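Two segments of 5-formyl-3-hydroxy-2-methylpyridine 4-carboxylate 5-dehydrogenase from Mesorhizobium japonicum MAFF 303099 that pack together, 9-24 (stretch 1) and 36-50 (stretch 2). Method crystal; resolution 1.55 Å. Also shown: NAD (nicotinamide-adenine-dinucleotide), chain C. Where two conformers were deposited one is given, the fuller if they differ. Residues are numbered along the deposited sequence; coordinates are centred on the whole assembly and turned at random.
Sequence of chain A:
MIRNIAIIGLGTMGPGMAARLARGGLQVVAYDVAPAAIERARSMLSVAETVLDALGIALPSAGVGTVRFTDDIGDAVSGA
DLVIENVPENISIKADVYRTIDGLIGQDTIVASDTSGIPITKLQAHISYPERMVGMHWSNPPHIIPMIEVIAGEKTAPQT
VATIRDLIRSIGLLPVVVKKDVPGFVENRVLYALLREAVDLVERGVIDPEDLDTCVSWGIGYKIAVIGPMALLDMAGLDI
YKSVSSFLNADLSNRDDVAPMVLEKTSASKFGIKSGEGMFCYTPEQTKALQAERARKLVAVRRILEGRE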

ATOM      1  N   GLY A   9     -27.825  -3.606 -10.508  1.00 10.80           N
ATOM      2  CA  GLY A   9     -26.689  -4.488 -10.746  1.00 12.42           C
ATOM      3  C   GLY A   9     -26.224  -5.070  -9.435  1.00 14.49           C
ATOM      4  O   GLY A   9     -25.816  -4.332  -8.527  1.00 13.30           O
ATOM      5  N   LEU A  10     -26.299  -6.400  -9.334  1.00 12.98           N
ATOM      6  CA  LEU A  10     -26.011  -7.116  -8.090  1.00 13.47           C
ATOM      7  C   LEU A  10     -24.934  -8.181  -8.220  1.00 20.01           C
ATOM      8  O   LEU A  10     -25.079  -9.283  -7.683  1.00 22.48           O
ATOM      9  CB  LEU A  10     -27.278  -7.786  -7.560  1.00 15.93           C
ATOM     10  CG  LEU A  10     -28.337  -6.907  -6.906  1.00 16.17           C
ATOM     11  CD1 LEU A  10     -29.585  -7.740  -6.621  1.00 18.64           C
ATOM     12  CD2 LEU A  10     -27.783  -6.317  -5.621  1.00 18.20           C
ATOM     13  N   GLY A  11     -23.865  -7.861  -8.925  1.00 17.40           N
ATOM     14  CA  GLY A  11     -22.745  -8.786  -9.040  1.00 15.78           C
ATOM     15  C   GLY A  11     -21.835  -8.632  -7.842  1.00 17.44           C
ATOM     16  O   GLY A  11     -22.300  -8.467  -6.719  1.00 15.91           O
ATOM     17  N   THR A  12     -20.534  -8.680  -8.094  1.00 13.09           N
ATOM     18  CA  THR A  12     -19.515  -8.566  -7.059  1.00 13.16           C
ATOM     19  C   THR A  12     -19.743  -7.405  -6.091  1.00 12.82           C
ATOM     20  O   THR A  12     -19.625  -7.579  -4.876  1.00 14.45           O
ATOM     21  CB  THR A  12     -18.134  -8.415  -7.715  1.00 16.27           C
ATOM     22  OG1 THR A  12     -17.871  -9.579  -8.508  1.00 19.02           O
ATOM     23  CG2 THR A  12     -17.036  -8.226  -6.679  1.00 15.01           C
ATOM     24  N   MET A  13     -20.087  -6.235  -6.633  1.00 13.78           N
ATOM     25  CA  MET A  13     -20.151  -5.023  -5.812  1.00 14.67           C
ATOM     26  C   MET A  13     -21.515  -4.753  -5.185  1.00 15.39           C
ATOM     27  O   MET A  13     -21.649  -3.857  -4.350  1.00 18.95           O
ATOM     28  CB  MET A  13     -19.747  -3.803  -6.641  1.00 13.51           C
ATOM     29  CG  MET A  13     -18.305  -3.815  -7.083  1.00 12.55           C
ATOM     30  SD  MET A  13     -17.192  -3.758  -5.673  1.00 12.89           S
ATOM     31  CE  MET A  13     -17.346  -2.053  -5.180  1.00 12.58           C
ATOM     32  N   GLY A  14     -22.525  -5.514  -5.582  1.00 14.20           N
ATOM     33  CA  GLY A  14     -23.897  -5.182  -5.214  1.00 15.36           C
ATOM     34  C   GLY A  14     -24.368  -5.490  -3.799  1.00 15.12           C
ATOM     35  O   GLY A  14     -24.846  -4.600  -3.090  1.00 15.51           O
ATOM     36  N   PRO A  15     -24.284  -6.758  -3.384  1.00 14.90           N
ATOM     37  CA  PRO A  15     -24.829  -7.178  -2.091  1.00 15.46           C
ATOM     38  C   PRO A  15     -24.212  -6.462  -0.895  1.00 15.51           C
ATOM     39  O   PRO A  15     -24.947  -6.053  -0.001  1.00 14.93           O
ATOM     40  CB  PRO A  15     -24.504  -8.670  -2.053  1.00 23.27           C
ATOM     41  CG  PRO A  15     -24.511  -9.061  -3.480  1.00 23.27           C
ATOM     42  CD  PRO A  15     -23.887  -7.916  -4.203  1.00 20.17           C
ATOM     43  N   GLY A  16     -22.894  -6.313  -0.872  1.00 13.10           N
ATOM     44  CA  GLY A  16     -22.259  -5.622   0.238  1.00 11.40           C
ATOM     45  C   GLY A  16     -22.599  -4.142   0.271  1.00 11.67           C
ATOM     46  O   GLY A  16     -22.737  -3.541   1.344  1.00 10.04           O
ATOM     47  N   MET A  17     -22.718  -3.549  -0.913  1.00 12.66           N
ATOM     48  CA  MET A  17     -23.128  -2.157  -1.037  1.00  9.61           C
ATOM     49  C   MET A  17     -24.530  -1.957  -0.446  1.00  9.95           C
ATOM     50  O   MET A  17     -24.777  -1.011   0.324  1.00 11.53           O
ATOM     51  CB  MET A  17     -23.110  -1.738  -2.502  1.00 13.33           C
ATOM     52  CG  MET A  17     -23.359  -0.262  -2.698  1.00 11.52           C
ATOM     53  SD  MET A  17     -23.588   0.173  -4.439  1.00 12.63           S
ATOM     54  CE  MET A  17     -21.974  -0.235  -5.114  1.00 12.71           C
ATOM     55  N   ALA A  18     -25.440  -2.853  -0.820  1.00 10.93           N
ATOM     56  CA  ALA A  18     -26.816  -2.780  -0.329  1.00  9.66           C
ATOM     57  C   ALA A  18     -26.855  -2.933   1.187  1.00  9.86           C
ATOM     58  O   ALA A  18     -27.491  -2.136   1.891  1.00 10.84           O
ATOM     59  CB  ALA A  18     -27.681  -3.854  -0.999  1.00 11.85           C
ATOM     60  N   ALA A  19     -26.163  -3.940   1.694  1.00 10.87           N
ATOM     61  CA  ALA A  19     -26.127  -4.170   3.134  1.00 11.20           C
ATOM     62  C   ALA A  19     -25.561  -2.957   3.881  1.00 11.14           C
ATOM     63  O   ALA A  19     -26.095  -2.548   4.911  1.00 11.59           O
ATOM     64  CB  ALA A  19     -25.314  -5.409   3.443  1.00 11.69           C
ATOM     65  N   ARG A  20     -24.488  -2.368   3.352  1.00  9.49           N
ATOM     66  CA  ARG A  20     -23.823  -1.287   4.065  1.00 10.07           C
ATOM     67  C   ARG A  20     -24.683  -0.041   4.083  1.00 10.90           C
ATOM     68  O   ARG A  20     -24.726   0.673   5.085  1.00 10.91           O
ATOM     69  CB  ARG A  20     -22.461  -0.960   3.440  1.00 10.54           C
ATOM     70  CG  ARG A  20     -21.719   0.159   4.167  1.00 10.36           C
ATOM     71  CD  ARG A  20     -21.471  -0.244   5.603  1.00 10.04           C
ATOM     72  NE  ARG A  20     -20.830   0.787   6.418  1.00 10.90           N
ATOM     73  CZ  ARG A  20     -21.491   1.729   7.085  1.00 11.24           C
ATOM     74  NH1 ARG A  20     -22.821   1.801   7.011  1.00 11.52           N
ATOM     75  NH2 ARG A  20     -20.824   2.601   7.833  1.00 10.85           N
ATOM     76  N   LEU A  21     -25.350   0.237   2.964  1.00 10.67           N
ATOM     77  CA  LEU A  21     -26.237   1.385   2.911  1.00  9.62           C
ATOM     78  C   LEU A  21     -27.436   1.203   3.841  1.00 10.43           C
ATOM     79  O   LEU A  21     -27.819   2.136   4.545  1.00 12.95           O
ATOM     80  CB  LEU A  21     -26.709   1.619   1.474  1.00 10.62           C
ATOM     81  CG  LEU A  21     -25.597   2.114   0.542  1.00 10.52           C
ATOM     82  CD1 LEU A  21     -26.060   2.057  -0.915  1.00 10.42           C
ATOM     83  CD2 LEU A  21     -25.184   3.541   0.900  1.00 13.41           C
ATOM     84  N   ALA A  22     -28.020   0.013   3.859  1.00 10.74           N
ATOM     85  CA  ALA A  22     -29.143  -0.232   4.758  1.00  9.83           C
ATOM     86  C   ALA A  22     -28.731  -0.116   6.217  1.00 12.45           C
ATOM     87  O   ALA A  22     -29.509   0.343   7.052  1.00 13.80           O
ATOM     88  CB  ALA A  22     -29.741  -1.594   4.497  1.00 10.74           C
ATOM     89  N   ARG A  23     -27.511  -0.543   6.526  1.00 11.63           N
ATOM     90  CA  ARG A  23     -27.021  -0.471   7.901  1.00 11.52           C
ATOM     91  C   ARG A  23     -26.912   0.992   8.351  1.00 12.43           C
ATOM     92  O   ARG A  23     -26.955   1.296   9.540  1.00 13.81           O
ATOM     93  CB  ARG A  23     -25.666  -1.188   8.010  1.00 11.81           C
ATOM     94  CG  ARG A  23     -25.127  -1.369   9.435  1.00 14.48           C
ATOM     95  CD  ARG A  23     -26.023  -2.272  10.264  1.00 19.05           C
ATOM     96  NE  ARG A  23     -26.078  -3.635   9.741  1.00 19.56           N
ATOM     97  CZ  ARG A  23     -25.426  -4.666  10.279  1.00 18.41           C
ATOM     98  NH1 ARG A  23     -24.658  -4.481  11.340  1.00 17.31           N
ATOM     99  NH2 ARG A  23     -25.535  -5.876   9.741  1.00 21.99           N
ATOM    100  N   GLY A  24     -26.778   1.903   7.388  1.00 12.01           N
ATOM    101  CA  GLY A  24     -26.761   3.326   7.680  1.00 11.97           C
ATOM    102  C   GLY A  24     -28.148   3.930   7.865  1.00 13.54           C
ATOM    103  O   GLY A  24     -28.276   5.120   8.139  1.00 16.18           O
ATOM    104  N   ALA A  36     -30.203 -15.537 -11.886  1.00 19.24           N
ATOM    105  CA  ALA A  36     -29.092 -16.217 -11.229  1.00 20.46           C
ATOM    106  C   ALA A  36     -28.288 -15.254 -10.351  1.00 19.97           C
ATOM    107  O   ALA A  36     -27.777 -15.639  -9.296  1.00 22.43           O
ATOM    108  CB  ALA A  36     -28.190 -16.874 -12.261  1.00 22.71           C
ATOM    109  N   ALA A  37     -28.176 -14.006 -10.791  1.00 16.12           N
ATOM    110  CA  ALA A  37     -27.460 -12.987 -10.028  1.00 15.50           C
ATOM    111  C   ALA A  37     -28.195 -12.596  -8.751  1.00 20.01           C
ATOM    112  O   ALA A  37     -27.574 -12.385  -7.703  1.00 23.75           O
ATOM    113  CB  ALA A  37     -27.227 -11.763 -10.890  1.00 13.61           C
ATOM    114  N   ILE A  38     -29.516 -12.484  -8.839  1.00 16.04           N
ATOM    115  CA  ILE A  38     -30.310 -12.113  -7.678  1.00 16.17           C
ATOM    116  C   ILE A  38     -30.201 -13.203  -6.616  1.00 23.10           C
ATOM    117  O   ILE A  38     -30.035 -12.909  -5.434  1.00 24.57           O
ATOM    118  CB  ILE A  38     -31.777 -11.861  -8.058  1.00 18.25           C
ATOM    119  CG1 ILE A  38     -31.857 -10.611  -8.937  1.00 17.90           C
ATOM    120  CG2 ILE A  38     -32.634 -11.684  -6.805  1.00 20.88           C
ATOM    121  CD1 ILE A  38     -33.270 -10.146  -9.263  1.00 22.55           C
ATOM    122  N   GLU A  39     -30.249 -14.463  -7.038  1.00 20.44           N
ATOM    123  CA  GLU A  39     -30.139 -15.600  -6.121  0.51 24.51           C
ATOM    124  C   GLU A  39     -28.776 -15.640  -5.432  1.00 25.00           C
ATOM    125  O   GLU A  39     -28.672 -15.875  -4.228  1.00 28.62           O
ATOM    126  CB  GLU A  39     -30.372 -16.916  -6.870  0.51 24.73           C
ATOM    127  CG  GLU A  39     -31.734 -17.025  -7.536  0.51 22.91           C
ATOM    128  CD  GLU A  39     -31.822 -18.196  -8.498  0.51 30.98           C
ATOM    129  OE1 GLU A  39     -30.978 -19.114  -8.401  0.51 33.71           O
ATOM    130  OE2 GLU A  39     -32.727 -18.187  -9.360  0.51 24.41           O
ATOM    131  N   ARG A  40     -27.724 -15.433  -6.219  1.00 23.60           N
ATOM    132  CA  ARG A  40     -26.370 -15.414  -5.668  0.60 23.58           C
ATOM    133  C   ARG A  40     -26.229 -14.269  -4.669  1.00 23.22           C
ATOM    134  O   ARG A  40     -25.564 -14.407  -3.639  1.00 22.75           O
ATOM    135  CB  ARG A  40     -25.318 -15.287  -6.779  0.60 25.50           C
ATOM    136  CG  ARG A  40     -25.104 -16.560  -7.603  0.60 26.31           C
ATOM    137  CD  ARG A  40     -23.847 -16.475  -8.477  0.60 24.54           C
ATOM    138  NE  ARG A  40     -23.953 -15.443  -9.509  0.60 26.47           N
ATOM    139  CZ  ARG A  40     -24.464 -15.643 -10.720  0.60 23.14           C
ATOM    140  NH1 ARG A  40     -24.919 -16.840 -11.064  0.60 28.63           N
ATOM    141  NH2 ARG A  40     -24.521 -14.644 -11.590  0.60 25.06           N
ATOM    142  N   ALA A  41     -26.877 -13.147  -4.962  1.00 17.95           N
ATOM    143  CA  ALA A  41     -26.798 -11.975  -4.106  1.00 16.86           C
ATOM    144  C   ALA A  41     -27.399 -12.208  -2.724  1.00 23.36           C
ATOM    145  O   ALA A  41     -27.000 -11.567  -1.761  1.00 20.99           O
ATOM    146  CB  ALA A  41     -27.480 -10.786  -4.786  1.00 21.00           C
ATOM    147  N   ARG A  42     -28.355 -13.126  -2.615  1.00 30.62           N
ATOM    148  CA  ARG A  42     -28.947 -13.406  -1.306  1.00 27.36           C
ATOM    149  C   ARG A  42     -27.931 -14.011  -0.345  1.00 24.93           C
ATOM    150  O   ARG A  42     -27.812 -13.559   0.784  1.00 22.82           O
ATOM    151  CB  ARG A  42     -30.164 -14.314  -1.437  1.00 36.43           C
ATOM    152  CG  ARG A  42     -31.298 -13.629  -2.156  1.00 23.90           C
ATOM    153  CD  ARG A  42     -32.615 -14.344  -1.977  1.00 34.22           C
ATOM    154  NE  ARG A  42     -33.567 -13.871  -2.973  1.00 32.05           N
ATOM    155  CZ  ARG A  42     -34.224 -12.721  -2.897  1.00 29.63           C
ATOM    156  NH1 ARG A  42     -34.061 -11.914  -1.853  1.00 30.25           N
ATOM    157  NH2 ARG A  42     -35.057 -12.383  -3.863  1.00 23.30           N
ATOM    158  N   SER A  43     -27.191 -15.022  -0.789  1.00 26.58           N
ATOM    159  CA  SER A  43     -26.162 -15.601   0.063  1.00 28.24           C
ATOM    160  C   SER A  43     -25.055 -14.582   0.332  1.00 27.58           C
ATOM    161  O   SER A  43     -24.499 -14.528   1.428  1.00 28.22           O
ATOM    162  CB  SER A  43     -25.580 -16.870  -0.569  1.00 43.99           C
ATOM    163  OG  SER A  43     -25.467 -16.748  -1.977  1.00 44.74           O
ATOM    164  N   MET A  44     -24.734 -13.769  -0.668  1.00 26.54           N
ATOM    165  CA  MET A  44     -23.719 -12.745  -0.482  1.00 17.42           C
ATOM    166  C   MET A  44     -24.179 -11.705   0.539  1.00 24.43           C
ATOM    167  O   MET A  44     -23.373 -11.195   1.317  1.00 25.82           O
ATOM    168  CB  MET A  44     -23.384 -12.077  -1.811  0.77 17.34           C
ATOM    169  CG  MET A  44     -22.746 -13.017  -2.819  1.00 20.30           C
ATOM    170  SD  MET A  44     -22.680 -12.280  -4.458  0.56 21.99           S
ATOM    171  CE  MET A  44     -21.367 -11.084  -4.237  1.00 29.46           C
ATOM    172  N   LEU A  45     -25.480 -11.413   0.544  1.00 22.19           N
ATOM    173  CA  LEU A  45     -26.061 -10.437   1.470  1.00 19.36           C
ATOM    174  C   LEU A  45     -26.002 -10.878   2.947  1.00 22.14           C
ATOM    175  O   LEU A  45     -25.672 -10.081   3.833  1.00 20.09           O
ATOM    176  CB  LEU A  45     -27.515 -10.141   1.071  1.00 18.42           C
ATOM    177  CG  LEU A  45     -28.253  -9.119   1.932  1.00 18.61           C
ATOM    178  CD1 LEU A  45     -27.565  -7.768   1.822  1.00 21.03           C
ATOM    179  CD2 LEU A  45     -29.696  -9.018   1.486  1.00 19.87           C
ATOM    180  N   SER A  46     -26.317 -12.141   3.221  1.00 23.76           N
ATOM    181  CA  SER A  46     -26.338 -12.633   4.598  1.00 18.18           C
ATOM    182  C   SER A  46     -24.936 -12.665   5.219  1.00 13.71           C
ATOM    183  O   SER A  46     -24.756 -12.337   6.393  1.00 21.70           O
ATOM    184  CB  SER A  46     -26.977 -14.022   4.659  1.00 26.60           C
ATOM    185  OG  SER A  46     -26.309 -14.926   3.798  1.00 27.68           O
ATOM    186  N   VAL A  47     -23.953 -13.040   4.409  1.00 20.01           N
ATOM    187  CA  VAL A  47     -22.570 -13.029   4.852  1.00 19.64           C
ATOM    188  C   VAL A  47     -22.147 -11.589   5.133  1.00 18.44           C
ATOM    189  O   VAL A  47     -21.492 -11.305   6.140  1.00 18.37           O
ATOM    190  CB  VAL A  47     -21.644 -13.671   3.811  1.00 20.90           C
ATOM    191  CG1 VAL A  47     -20.182 -13.540   4.243  1.00 21.14           C
ATOM    192  CG2 VAL A  47     -22.008 -15.137   3.635  1.00 26.05           C
ATOM    193  N   ALA A  48     -22.565 -10.672   4.268  1.00 17.63           N
ATOM    194  CA  ALA A  48     -22.198  -9.270   4.435  1.00 13.61           C
ATOM    195  C   ALA A  48     -22.768  -8.672   5.725  1.00 13.13           C
ATOM    196  O   ALA A  48     -22.096  -7.886   6.394  1.00 14.15           O
ATOM    197  CB  ALA A  48     -22.659  -8.457   3.217  1.00 15.29           C
ATOM    198  N   GLU A  49     -23.996  -9.040   6.089  1.00 14.42           N
ATOM    199  CA  GLU A  49     -24.589  -8.552   7.335  1.00 13.48           C
ATOM    200  C   GLU A  49     -23.777  -8.966   8.568  1.00 12.93           C
ATOM    201  O   GLU A  49     -23.575  -8.170   9.486  1.00 16.15           O
ATOM    202  CB  GLU A  49     -26.032  -9.055   7.480  1.00 18.12           C
ATOM    203  CG  GLU A  49     -26.961  -8.607   6.356  1.00 18.70           C
ATOM    204  CD  GLU A  49     -27.347  -7.142   6.443  1.00 24.64           C
ATOM    205  OE1 GLU A  49     -26.946  -6.468   7.415  1.00 35.71           O
ATOM    206  OE2 GLU A  49     -28.078  -6.673   5.541  1.00 30.36           O
ATOM    207  N   THR A  50     -23.301 -10.205   8.561  1.00 14.38           N
ATOM    208  CA  THR A  50     -22.452 -10.713   9.635  1.00 15.29           C
ATOM    209  C   THR A  50     -21.116  -9.955   9.693  1.00 13.80           C
ATOM    210  O   THR A  50     -20.608  -9.643  10.778  1.00 14.05           O
ATOM    211  CB  THR A  50     -22.211 -12.218   9.451  1.00 20.24           C
ATOM    212  OG1 THR A  50     -23.479 -12.890   9.394  1.00 21.54           O
ATOM    213  CG2 THR A  50     -21.397 -12.784  10.609  1.00 21.52           C
TER
HETATM  214  PA  NAD C 402     -20.235  -7.836 -12.130  0.74 14.21           P
HETATM  215  O1A NAD C 402     -19.976  -8.295 -13.555  0.74 16.80           O
HETATM  216  O2A NAD C 402     -19.811  -8.702 -10.954  0.74 12.72           O
HETATM  217  O5B NAD C 402     -21.812  -7.548 -11.991  0.74 16.41           O
HETATM  218  C5B NAD C 402     -22.551  -6.853 -12.997  0.74 13.93           C
HETATM  219  C4B NAD C 402     -24.024  -7.162 -12.782  0.74 13.34           C
HETATM  220  O4B NAD C 402     -24.815  -6.312 -13.614  0.74 15.33           O
HETATM  221  C3B NAD C 402     -24.348  -8.607 -13.161  0.74 13.40           C
HETATM  222  O3B NAD C 402     -24.969  -9.282 -12.060  0.74 14.85           O
HETATM  223  C2B NAD C 402     -25.288  -8.466 -14.352  0.74 16.35           C
HETATM  224  O2B NAD C 402     -26.284  -9.496 -14.452  0.74 14.01           O
HETATM  225  C1B NAD C 402     -25.910  -7.109 -14.089  0.74 16.90           C
HETATM  226  N9A NAD C 402     -26.514  -6.438 -15.254  0.74 15.61           N
HETATM  227  C8A NAD C 402     -26.104  -6.465 -16.533  0.74 15.88           C
HETATM  228  N7A NAD C 402     -26.908  -5.695 -17.308  0.74 16.06           N
HETATM  229  C5A NAD C 402     -27.848  -5.156 -16.514  0.74 14.95           C
HETATM  230  C6A NAD C 402     -29.001  -4.255 -16.679  0.74 15.32           C
HETATM  231  N6A NAD C 402     -29.329  -3.747 -17.892  0.74 18.27           N
HETATM  232  N1A NAD C 402     -29.724  -3.954 -15.578  0.74 16.13           N
HETATM  233  C2A NAD C 402     -29.419  -4.449 -14.367  0.74 16.15           C
HETATM  234  N3A NAD C 402     -28.384  -5.275 -14.144  0.74 14.11           N
HETATM  235  C4A NAD C 402     -27.584  -5.657 -15.163  0.74 13.08           C
HETATM  236  O3  NAD C 402     -19.653  -6.336 -12.023  0.74 13.31           O
HETATM  237  PN  NAD C 402     -19.034  -5.634 -10.713  0.74 14.51           P
HETATM  238  O1N NAD C 402     -17.624  -6.145 -10.484  0.74 16.11           O
HETATM  239  O2N NAD C 402     -20.007  -5.651  -9.555  0.74 12.97           O
HETATM  240  O5D NAD C 402     -18.901  -4.117 -11.216  0.74 13.40           O
HETATM  241  C5D NAD C 402     -20.052  -3.324 -11.534  0.74 12.98           C
HETATM  242  C4D NAD C 402     -19.569  -1.905 -11.813  0.74 11.07           C
HETATM  243  O4D NAD C 402     -18.820  -1.474 -10.681  0.74 13.77           O
HETATM  244  C3D NAD C 402     -18.619  -1.830 -12.997  0.74 12.55           C
HETATM  245  O3D NAD C 402     -18.775  -0.533 -13.580  0.74 13.17           O
HETATM  246  C2D NAD C 402     -17.240  -1.909 -12.370  0.74 12.44           C
HETATM  247  O2D NAD C 402     -16.253  -1.224 -13.148  0.74 12.12           O
HETATM  248  C1D NAD C 402     -17.465  -1.189 -11.052  0.74 12.46           C
HETATM  249  N1N NAD C 402     -16.560  -1.587  -9.962  0.74 13.62           N
HETATM  250  C2N NAD C 402     -16.072  -2.839  -9.844  0.74 14.64           C
HETATM  251  C3N NAD C 402     -15.233  -3.161  -8.774  0.74 13.56           C
HETATM  252  C7N NAD C 402     -14.623  -4.527  -8.601  0.74 19.73           C
HETATM  253  O7N NAD C 402     -15.161  -5.535  -9.036  0.74 18.88           O
HETATM  254  N7N NAD C 402     -13.452  -4.588  -7.968  0.74 12.90           N
HETATM  255  C4N NAD C 402     -14.912  -2.189  -7.833  0.74 16.05           C
HETATM  256  C5N NAD C 402     -15.442  -0.915  -7.976  0.74 13.97           C
HETATM  257  C6N NAD C 402     -16.275  -0.646  -9.052  0.74 12.66           C
HETATM  258  O   HOH W   1     -24.956 -11.770  -7.766  1.00 26.90           O
HETATM  259  O   HOH W   2     -27.661  -3.944   6.739  1.00 19.84           O

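Dinucleotide-binding enzymes often illustrate how a glycine-rich loop and the helix that follows it can serve two partners at once, a cofactor on one side of the backbone and a neighbouring helix on another. The contact between residues 9-24 and 36-50 is a compact example. At Gly9 the backbone angles (114/118) would jam a side chain against the preceding carbonyl, and CA lies 3.9 Å from N3A of the NAD. Leu10 turns its side chain toward the second helix: its CB lies 4.1 Å from CB of Ala41, and its CD1 reaches CG1 of Ile38 at 4.3 Å. Water 1 bridges the two backbones, donating to Leu10 O at 2.5 Å and to Ala37 O at 2.7 Å, although Ala37 O also accepts from Ala41 N within its helix.

Gly11 leaves room for the cofactor, since a CB here would sit 1.9 Å from NAD O5B; its carbonyl O meanwhile packs 3.7 Å from CE of Met44. Gly11 also opens a type I turn ending at Gly14, closed by a hydrogen bond from Gly14 N to Gly11 O (3.2 Å). Within this turn, Thr12 N donates to NAD O2A and Met13 N to NAD O2N, both at 3.0 Å, so successive amides hold the two phosphates. Neither of these side chains points toward the second helix. A CB on Gly14 would come within 2.5 Å of CA of Leu10, so the way the chain folds back against Leu10 leaves no room for one.

Pro15 begins the closest packing of the helices. Its CG rests 3.7 Å from CB of Ala41, its CB 3.6 Å from CB of Met44, and its carbonyl O 3.6 Å from CD1 of Leu45. CA of Gly16 lies 4.1 Å from CB of Ala48. One turn after Pro15, Ala19 continues the same face. The axes approach to 8.3 Å and cross at -46°. Ala19 CB touches CD1 of Leu45 at 3.6 Å and CB of Ala48 at 4.0 Å, small methyl groups suited to so short a separation.

The apolar seam ends in charge. Arg23 NH2 forms a salt bridge with Glu49 OE1 at 2.8 Å, nearly straight at 171° and close to the guanidinium plane, and donates to Glu49 O at 3.0 Å with a more bent angle of 137°. Water 2 reinforces the join, donating to Ala19 O (2.8 Å) and to Glu49 OE1 (2.7 Å).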